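Local structure of TRAP dicarboxylate transporter, DctP subunit (4OVS) at residues D205-F214 with Q223-L234. The protein probably serves as the periplasmic solute-binding subunit of a TRAP transporter, capturing succinate and perhaps related dicarboxylates for uptake. Numbering follows the deposited sequence.
Sequences DGAENPLSNF and QTDLTLSNHGYL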
loop_
_atom_site.group_PDB
_atom_site.type_symbol
_atom_site.label_atom_id
_atom_site.label_comp_id
_atom_site.label_asym_id
_atom_site.label_seq_id
_atom_site.Cartn_x
_atom_site.Cartn_y
_atom_site.Cartn_z
ATOM N N ASP A 205 -11.855 5.777 -15.356
ATOM C CA ASP A 205 -12.745 6.753 -14.737
ATOM C C ASP A 205 -12.353 7.059 -13.297
ATOM O O ASP A 205 -12.387 8.205 -12.872
ATOM C CB ASP A 205 -14.188 6.255 -14.771
ATOM C CG ASP A 205 -14.673 5.986 -16.168
ATOM O OD1 ASP A 205 -14.460 6.841 -17.073
ATOM O OD2 ASP A 205 -15.274 4.916 -16.359
ATOM N N GLY A 206 -11.976 6.023 -12.548
ATOM C CA GLY A 206 -11.653 6.188 -11.142
ATOM C C GLY A 206 -10.557 5.273 -10.601
ATOM O O GLY A 206 -9.876 4.587 -11.348
ATOM N N ALA A 207 -10.382 5.307 -9.283
ATOM C CA ALA A 207 -9.371 4.528 -8.605
ATOM C C ALA A 207 -9.745 4.356 -7.128
ATOM O O ALA A 207 -10.744 4.908 -6.660
ATOM C CB ALA A 207 -7.999 5.214 -8.746
ATOM N N GLU A 208 -8.940 3.592 -6.394
ATOM C CA GLU A 208 -9.076 3.468 -4.945
ATOM C C GLU A 208 -7.714 3.763 -4.333
ATOM O O GLU A 208 -6.709 3.225 -4.781
ATOM C CB GLU A 208 -9.534 2.072 -4.583
ATOM C CG GLU A 208 -8.714 0.951 -5.231
ATOM C CD GLU A 208 -8.910 -0.451 -4.545
ATOM O OE1 GLU A 208 -9.933 -0.686 -3.873
ATOM O OE2 GLU A 208 -8.022 -1.305 -4.676
ATOM N N ASN A 209 -7.678 4.653 -3.349
ATOM C CA ASN A 209 -6.429 5.060 -2.725
ATOM C C ASN A 209 -6.602 5.420 -1.269
ATOM O O ASN A 209 -7.666 5.863 -0.857
ATOM C CB ASN A 209 -5.840 6.287 -3.395
ATOM C CG ASN A 209 -5.491 6.049 -4.843
ATOM O OD1 ASN A 209 -6.297 6.311 -5.722
ATOM N ND2 ASN A 209 -4.338 5.491 -5.089
ATOM N N PRO A 210 -5.531 5.251 -0.489
ATOM C CA PRO A 210 -5.500 5.873 0.811
ATOM C C PRO A 210 -5.319 7.384 0.612
ATOM O O PRO A 210 -4.878 7.776 -0.447
ATOM C CB PRO A 210 -4.295 5.225 1.471
ATOM C CG PRO A 210 -3.445 4.801 0.365
ATOM C CD PRO A 210 -4.309 4.484 -0.771
ATOM N N LEU A 211 -5.715 8.200 1.579
ATOM C CA LEU A 211 -5.699 9.669 1.426
ATOM C C LEU A 211 -4.294 10.176 1.193
ATOM O O LEU A 211 -4.085 11.191 0.513
ATOM C CB LEU A 211 -6.325 10.371 2.650
ATOM C CG LEU A 211 -7.814 10.136 2.835
ATOM C CD1 LEU A 211 -8.368 11.038 3.952
ATOM C CD2 LEU A 211 -8.565 10.389 1.526
ATOM N N SER A 212 -3.322 9.441 1.718
ATOM C CA SER A 212 -1.917 9.795 1.602
ATOM C C SER A 212 -1.491 9.885 0.124
ATOM O O SER A 212 -0.981 10.894 -0.350
ATOM C CB SER A 212 -1.091 8.704 2.331
ATOM O OG SER A 212 -1.290 7.399 1.713
ATOM N N ASN A 213 -1.729 8.824 -0.623
ATOM C CA ASN A 213 -1.406 8.818 -2.044
ATOM C C ASN A 213 -2.327 9.729 -2.882
ATOM O O ASN A 213 -1.881 10.362 -3.839
ATOM C CB ASN A 213 -1.462 7.401 -2.582
ATOM C CG ASN A 213 -0.317 6.548 -2.092
ATOM O OD1 ASN A 213 0.734 7.042 -1.659
ATOM N ND2 ASN A 213 -0.492 5.250 -2.193
ATOM N N PHE A 214 -3.596 9.787 -2.513
ATOM C CA PHE A 214 -4.580 10.586 -3.227
ATOM C C PHE A 214 -4.130 12.040 -3.335
ATOM O O PHE A 214 -4.212 12.619 -4.395
ATOM C CB PHE A 214 -5.942 10.489 -2.541
ATOM C CG PHE A 214 -7.072 11.071 -3.325
ATOM C CD1 PHE A 214 -7.581 10.415 -4.424
ATOM C CD2 PHE A 214 -7.654 12.263 -2.925
ATOM C CE1 PHE A 214 -8.637 10.961 -5.164
ATOM C CE2 PHE A 214 -8.711 12.830 -3.660
ATOM C CZ PHE A 214 -9.206 12.174 -4.769
ATOM N N GLN A 223 -9.627 14.158 -10.331
ATOM C CA GLN A 223 -10.881 13.451 -9.978
ATOM C C GLN A 223 -11.913 14.460 -9.471
ATOM O O GLN A 223 -11.550 15.376 -8.736
ATOM C CB GLN A 223 -10.612 12.443 -8.852
ATOM C CG GLN A 223 -9.701 11.323 -9.200
ATOM C CD GLN A 223 -10.394 10.259 -10.051
ATOM O OE1 GLN A 223 -10.640 9.156 -9.599
ATOM N NE2 GLN A 223 -10.643 10.570 -11.290
ATOM N N THR A 224 -13.184 14.291 -9.849
ATOM C CA THR A 224 -14.238 15.248 -9.538
ATOM C C THR A 224 -15.024 14.826 -8.277
ATOM O O THR A 224 -15.701 15.665 -7.652
ATOM C CB THR A 224 -15.205 15.411 -10.716
ATOM O OG1 THR A 224 -15.829 14.160 -11.021
ATOM C CG2 THR A 224 -14.458 15.855 -11.941
ATOM N N ASP A 225 -14.896 13.551 -7.892
ATOM C CA ASP A 225 -15.621 13.000 -6.748
ATOM C C ASP A 225 -14.813 11.992 -5.950
ATOM O O ASP A 225 -14.263 11.047 -6.519
ATOM C CB ASP A 225 -16.927 12.340 -7.211
ATOM C CG ASP A 225 -17.916 13.356 -7.804
ATOM O OD1 ASP A 225 -17.856 13.584 -9.017
ATOM O OD2 ASP A 225 -18.742 13.932 -7.053
ATOM N N LEU A 226 -14.776 12.199 -4.628
ATOM C CA LEU A 226 -14.141 11.300 -3.668
ATOM C C LEU A 226 -15.140 10.805 -2.632
ATOM O O LEU A 226 -15.845 11.600 -2.001
ATOM C CB LEU A 226 -12.987 12.007 -2.932
ATOM C CG LEU A 226 -12.328 11.218 -1.796
ATOM C CD1 LEU A 226 -11.540 10.059 -2.293
ATOM C CD2 LEU A 226 -11.408 12.126 -0.968
ATOM N N THR A 227 -15.188 9.492 -2.439
ATOM C CA THR A 227 -16.074 8.902 -1.446
ATOM C C THR A 227 -15.283 8.244 -0.339
ATOM O O THR A 227 -14.437 7.380 -0.581
ATOM C CB THR A 227 -17.034 7.881 -2.099
ATOM O OG1 THR A 227 -17.884 8.572 -3.004
ATOM C CG2 THR A 227 -17.892 7.208 -1.085
ATOM N N LEU A 228 -15.544 8.660 0.893
ATOM C CA LEU A 228 -14.813 8.101 2.040
ATOM C C LEU A 228 -15.385 6.718 2.388
ATOM O O LEU A 228 -16.098 6.523 3.364
ATOM C CB LEU A 228 -14.821 9.073 3.219
ATOM C CG LEU A 228 -14.217 10.451 2.904
ATOM C CD1 LEU A 228 -14.317 11.394 4.057
ATOM C CD2 LEU A 228 -12.797 10.380 2.494
ATOM N N SER A 229 -15.067 5.765 1.529
ATOM C CA SER A 229 -15.619 4.416 1.596
ATOM C C SER A 229 -14.891 3.479 2.557
ATOM O O SER A 229 -15.484 2.567 3.098
ATOM C CB SER A 229 -15.611 3.810 0.203
ATOM O OG SER A 229 -14.341 3.929 -0.390
ATOM N N ASN A 230 -13.602 3.680 2.768
ATOM C CA ASN A 230 -12.907 2.840 3.724
ATOM C C ASN A 230 -13.124 1.370 3.447
ATOM O O ASN A 230 -13.229 0.581 4.345
ATOM C CB ASN A 230 -13.398 3.156 5.140
ATOM C CG ASN A 230 -12.912 4.483 5.623
ATOM O OD1 ASN A 230 -11.736 4.660 5.884
ATOM N ND2 ASN A 230 -13.814 5.440 5.725
ATOM N N HIS A 231 -13.147 0.990 2.186
ATOM C CA HIS A 231 -13.712 -0.300 1.846
ATOM C C HIS A 231 -12.655 -1.402 1.840
ATOM O O HIS A 231 -12.996 -2.569 1.864
ATOM C CB HIS A 231 -14.397 -0.183 0.499
ATOM C CG HIS A 231 -13.450 0.160 -0.588
ATOM N ND1 HIS A 231 -13.123 1.459 -0.911
ATOM C CD2 HIS A 231 -12.679 -0.631 -1.364
ATOM C CE1 HIS A 231 -12.227 1.451 -1.883
ATOM N NE2 HIS A 231 -11.936 0.195 -2.166
ATOM N N GLY A 232 -11.374 -1.039 1.809
ATOM C CA GLY A 232 -10.292 -2.018 1.916
ATOM C C GLY A 232 -9.039 -1.358 2.485
ATOM O O GLY A 232 -9.018 -0.128 2.664
ATOM N N TYR A 233 -7.990 -2.137 2.756
ATOM C CA TYR A 233 -6.804 -1.598 3.451
ATOM C C TYR A 233 -5.563 -1.713 2.560
ATOM O O TYR A 233 -5.460 -2.626 1.778
ATOM C CB TYR A 233 -6.573 -2.307 4.826
ATOM C CG TYR A 233 -5.297 -1.820 5.455
ATOM C CD1 TYR A 233 -5.256 -0.614 6.147
ATOM C CD2 TYR A 233 -4.112 -2.514 5.287
ATOM C CE1 TYR A 233 -4.045 -0.105 6.674
ATOM C CE2 TYR A 233 -2.905 -2.036 5.849
ATOM C CZ TYR A 233 -2.893 -0.821 6.530
ATOM O OH TYR A 233 -1.695 -0.315 7.020
ATOM N N LEU A 234 -4.625 -0.781 2.703
ATOM C CA LEU A 234 -3.382 -0.796 1.963
ATOM C C LEU A 234 -2.236 -0.565 2.954
ATOM O O LEU A 234 -2.226 0.421 3.715
ATOM C CB LEU A 234 -3.387 0.273 0.876
ATOM C CG LEU A 234 -2.383 0.148 -0.289
ATOM C CD1 LEU A 234 -2.819 1.065 -1.454
ATOM C CD2 LEU A 234 -0.979 0.553 0.130
#
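The F214 ring carries L226 CD1 over one face, a CH-pi contact with CD1 4.1 Å from the ring centroid, while L226 CD2 reaches F214 CE2 at 3.9 Å; Q223 CG approaches F214 CE1 obliquely. A branched leucine suits this place because one methyl covers the ring and the other reaches its rim and, more loosely, L211 CD2.

The H231 imidazole is held by its edge. Its NE2 donates to E208 OE1 at 2.8 Å, nearly straight at 171° and close to the ring plane, on the anti side of the carboxylate. ND1 shares a hydrogen bond with S229 OG, also 2.8 Å away; histidine suits the site because both ring nitrogens can be engaged at once, restraining the imidazole's rotation. The extended E208 chain (chi2 163°) carries the carboxylate to H231; Q179 also binds OE1 and K148 pairs with OE2, which would be expected to keep the buried acid ionised.

Bent at chi2 (-77°), Q223 turns its amide toward the backbone of D205 and G206, where it can both donate, weakly, from NE2 to D205 O (3.3 Å) and accept at OE1 from S151. P210, whose missing N-H costs nothing at the N-cap of helix 211-216, packs CD on L234 CD1.

The contact thus joins sheet strands to the helix carrying N213 of the succinate site; strand 137-152 pairs antiparallel with 206-209, 225-227 and 233-241, while helix 253-289 packs against L211 and F214.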